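Local coordinates for protein DNA polymerase III subunit beta (Deinococcus radiodurans, PDB 4TRT) that probably tethers DNA polymerases and other proteins to DNA as a ring-shaped head-to-tail homodimer, giving them processivity, at residues S46-S55 against A114-A122. Sequence-based numbering, arbitrary orientation.
Sequences SGTNLEIDLS and AYPPLSFPA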
loop_
_atom_site.group_PDB
_atom_site.type_symbol
_atom_site.label_atom_id
_atom_site.label_comp_id
_atom_site.label_asym_id
_atom_site.label_seq_id
_atom_site.Cartn_x
_atom_site.Cartn_y
_atom_site.Cartn_z
ATOM N N SER A 46 -7.665 -22.541 15.537
ATOM C CA SER A 46 -6.796 -22.022 16.576
ATOM C C SER A 46 -5.305 -22.059 16.208
ATOM O O SER A 46 -4.866 -22.826 15.324
ATOM C CB SER A 46 -7.073 -22.746 17.902
ATOM O OG SER A 46 -6.489 -24.035 17.921
ATOM N N GLY A 47 -4.549 -21.203 16.890
ATOM C CA GLY A 47 -3.099 -21.125 16.721
ATOM C C GLY A 47 -2.426 -20.227 17.748
ATOM O O GLY A 47 -3.082 -19.642 18.619
ATOM N N THR A 48 -1.103 -20.128 17.656
ATOM C CA THR A 48 -0.333 -19.352 18.604
ATOM C C THR A 48 0.847 -18.702 17.894
ATOM O O THR A 48 1.278 -19.177 16.841
ATOM C CB THR A 48 0.176 -20.234 19.760
ATOM O OG1 THR A 48 0.805 -19.426 20.761
ATOM C CG2 THR A 48 1.191 -21.257 19.245
ATOM N N ASN A 49 1.339 -17.602 18.465
ATOM C CA ASN A 49 2.656 -17.063 18.089
ATOM C C ASN A 49 3.602 -17.068 19.287
ATOM O O ASN A 49 4.606 -16.360 19.307
ATOM C CB ASN A 49 2.544 -15.665 17.475
ATOM C CG ASN A 49 2.073 -14.620 18.457
ATOM O OD1 ASN A 49 1.930 -14.874 19.657
ATOM N ND2 ASN A 49 1.841 -13.415 17.951
ATOM N N LEU A 50 3.233 -17.850 20.295
ATOM C CA LEU A 50 3.976 -18.014 21.537
ATOM C C LEU A 50 3.770 -16.859 22.525
ATOM O O LEU A 50 4.017 -17.039 23.704
ATOM C CB LEU A 50 5.474 -18.279 21.279
ATOM C CG LEU A 50 5.800 -19.405 20.288
ATOM C CD1 LEU A 50 7.301 -19.610 20.157
ATOM C CD2 LEU A 50 5.133 -20.715 20.671
ATOM N N GLU A 51 3.314 -15.692 22.072
ATOM C CA GLU A 51 2.947 -14.607 23.019
ATOM C C GLU A 51 1.444 -14.560 23.248
ATOM O O GLU A 51 0.991 -14.259 24.344
ATOM C CB GLU A 51 3.449 -13.246 22.532
ATOM C CG GLU A 51 4.962 -13.166 22.387
ATOM C CD GLU A 51 5.703 -13.504 23.675
ATOM O OE1 GLU A 51 5.229 -13.147 24.788
ATOM O OE2 GLU A 51 6.769 -14.155 23.584
ATOM N N ILE A 52 0.676 -14.845 22.209
ATOM C CA ILE A 52 -0.764 -15.016 22.383
ATOM C C ILE A 52 -1.246 -16.315 21.758
ATOM O O ILE A 52 -0.615 -16.837 20.860
ATOM C CB ILE A 52 -1.581 -13.804 21.863
ATOM C CG1 ILE A 52 -1.539 -13.682 20.343
ATOM C CG2 ILE A 52 -1.124 -12.511 22.523
ATOM C CD1 ILE A 52 -2.708 -12.895 19.780
ATOM N N ASP A 53 -2.370 -16.829 22.258
ATOM C CA ASP A 53 -3.109 -17.905 21.605
ATOM C C ASP A 53 -4.427 -17.326 21.165
ATOM O O ASP A 53 -5.003 -16.496 21.860
ATOM C CB ASP A 53 -3.423 -19.075 22.547
ATOM C CG ASP A 53 -2.226 -19.538 23.344
ATOM O OD1 ASP A 53 -1.117 -19.562 22.782
ATOM O OD2 ASP A 53 -2.408 -19.893 24.532
ATOM N N LEU A 54 -4.924 -17.805 20.035
ATOM C CA LEU A 54 -6.176 -17.322 19.482
ATOM C C LEU A 54 -7.003 -18.488 18.978
ATOM O O LEU A 54 -6.471 -19.430 18.379
ATOM C CB LEU A 54 -5.881 -16.349 18.343
ATOM C CG LEU A 54 -7.044 -15.662 17.645
ATOM C CD1 LEU A 54 -7.774 -14.726 18.605
ATOM C CD2 LEU A 54 -6.522 -14.923 16.426
ATOM N N SER A 55 -8.307 -18.404 19.218
ATOM C CA SER A 55 -9.267 -19.391 18.777
ATOM C C SER A 55 -10.459 -18.661 18.189
ATOM O O SER A 55 -10.920 -17.677 18.768
ATOM C CB SER A 55 -9.721 -20.220 19.965
ATOM O OG SER A 55 -10.458 -21.322 19.528
ATOM N N ALA A 114 1.398 -33.793 17.438
ATOM C CA ALA A 114 2.499 -33.008 17.980
ATOM C C ALA A 114 2.152 -31.535 18.240
ATOM O O ALA A 114 2.980 -30.813 18.791
ATOM C CB ALA A 114 3.707 -33.098 17.057
ATOM N N TYR A 115 0.965 -31.078 17.829
ATOM C CA TYR A 115 0.561 -29.686 18.074
ATOM C C TYR A 115 0.065 -29.528 19.525
ATOM O O TYR A 115 -0.713 -30.353 19.991
ATOM C CB TYR A 115 -0.523 -29.219 17.080
ATOM C CG TYR A 115 -0.662 -27.715 17.059
ATOM C CD1 TYR A 115 -1.471 -27.061 17.981
ATOM C CD2 TYR A 115 0.061 -26.941 16.161
ATOM C CE1 TYR A 115 -1.577 -25.672 17.998
ATOM C CE2 TYR A 115 -0.034 -25.564 16.172
ATOM C CZ TYR A 115 -0.857 -24.931 17.097
ATOM O OH TYR A 115 -0.948 -23.563 17.111
ATOM N N PRO A 116 0.497 -28.462 20.238
ATOM C CA PRO A 116 0.154 -28.333 21.664
ATOM C C PRO A 116 -1.337 -28.155 21.931
ATOM O O PRO A 116 -1.999 -27.452 21.185
ATOM C CB PRO A 116 0.887 -27.046 22.084
ATOM C CG PRO A 116 1.005 -26.258 20.822
ATOM C CD PRO A 116 1.329 -27.322 19.802
ATOM N N PRO A 117 -1.853 -28.767 23.012
ATOM C CA PRO A 117 -3.224 -28.465 23.388
ATOM C C PRO A 117 -3.305 -27.021 23.859
ATOM O O PRO A 117 -2.558 -26.631 24.756
ATOM C CB PRO A 117 -3.495 -29.431 24.545
ATOM C CG PRO A 117 -2.154 -29.681 25.145
ATOM C CD PRO A 117 -1.198 -29.664 23.986
ATOM N N LEU A 118 -4.155 -26.225 23.222
ATOM C CA LEU A 118 -4.383 -24.850 23.649
ATOM C C LEU A 118 -5.681 -24.813 24.449
ATOM O O LEU A 118 -6.691 -25.328 23.987
ATOM C CB LEU A 118 -4.470 -23.915 22.437
ATOM C CG LEU A 118 -3.246 -23.863 21.522
ATOM C CD1 LEU A 118 -3.544 -23.078 20.246
ATOM C CD2 LEU A 118 -2.036 -23.302 22.253
ATOM N N SER A 119 -5.642 -24.219 25.643
ATOM C CA SER A 119 -6.795 -24.182 26.550
ATOM C C SER A 119 -7.229 -22.748 26.793
ATOM O O SER A 119 -6.413 -21.909 27.161
ATOM C CB SER A 119 -6.466 -24.809 27.918
ATOM O OG SER A 119 -6.788 -26.187 27.970
ATOM N N PHE A 120 -8.523 -22.491 26.627
ATOM C CA PHE A 120 -9.089 -21.174 26.837
ATOM C C PHE A 120 -10.130 -21.253 27.968
ATOM O O PHE A 120 -11.227 -21.760 27.752
ATOM C CB PHE A 120 -9.720 -20.666 25.534
ATOM C CG PHE A 120 -8.739 -20.552 24.388
ATOM C CD1 PHE A 120 -8.486 -21.642 23.558
ATOM C CD2 PHE A 120 -8.077 -19.361 24.137
ATOM C CE1 PHE A 120 -7.584 -21.543 22.514
ATOM C CE2 PHE A 120 -7.172 -19.256 23.086
ATOM C CZ PHE A 120 -6.928 -20.342 22.277
ATOM N N PRO A 121 -9.781 -20.783 29.184
ATOM C CA PRO A 121 -10.763 -20.790 30.285
ATOM C C PRO A 121 -11.933 -19.833 30.049
ATOM O O PRO A 121 -11.781 -18.848 29.322
ATOM C CB PRO A 121 -9.935 -20.366 31.502
ATOM C CG PRO A 121 -8.729 -19.689 30.950
ATOM C CD PRO A 121 -8.445 -20.364 29.646
ATOM N N ALA A 122 -13.078 -20.127 30.668
ATOM C CA ALA A 122 -14.355 -19.464 30.362
ATOM C C ALA A 122 -14.939 -18.563 31.469
ATOM O O ALA A 122 -15.753 -17.690 31.184
ATOM C CB ALA A 122 -15.387 -20.523 29.982
HETATM O O HOH W 1 0.178 -21.900 15.313
HETATM O O HOH W 2 -3.240 -22.785 25.984
#
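Three side chains of the extended linker 114-122, Tyr115, Leu118 and Phe120, lie on one face of the hairpin formed by strands 42-48 and 52-59, in a largely apolar contact within the N-terminal part of the chain. Phe120 sits over the second strand: CB of Ser55 rests on one face of its ring in a CH-pi contact, 3.9 Å from the centroid and 25° off the normal. CZ of the same ring meets CB of Asp53 at 3.7 Å, and the Asp53 carbonyl lies at the ring edge. With chi1 at -60°, CG of Phe120 stands anti to its carbonyl carbon, which sends the ring down onto the strand, where Lys225 and Asn227 of strand 224-229 also touch it. Cut back to an alanine, this position would probably leave Ser55 CB and Asp53 CB without their aromatic partner and open a gap between linker and strand. Leu118 straddles the hairpin, CD1 lying 3.8 Å from Gly47 O and CD2 3.9 Å from Asp53 OD1. Tyr115 comes down end-on, its OH 3.3 Å from Gly47 CA. A water 2.7 Å from this OH accepts from Thr48 N; a second water accepts from Ser119 N and gives a weak bond to Asp53 OD2, which also bonds Asn227. At the turn, Asn49 OD1 accepts from Glu51 N, making an Asx turn, and from Ile52 N, beside the ST turn of Thr48. The linker between the first two domains thus runs across the antiparallel sheet they share, as expected for the sliding beta subunit built of three similar domains.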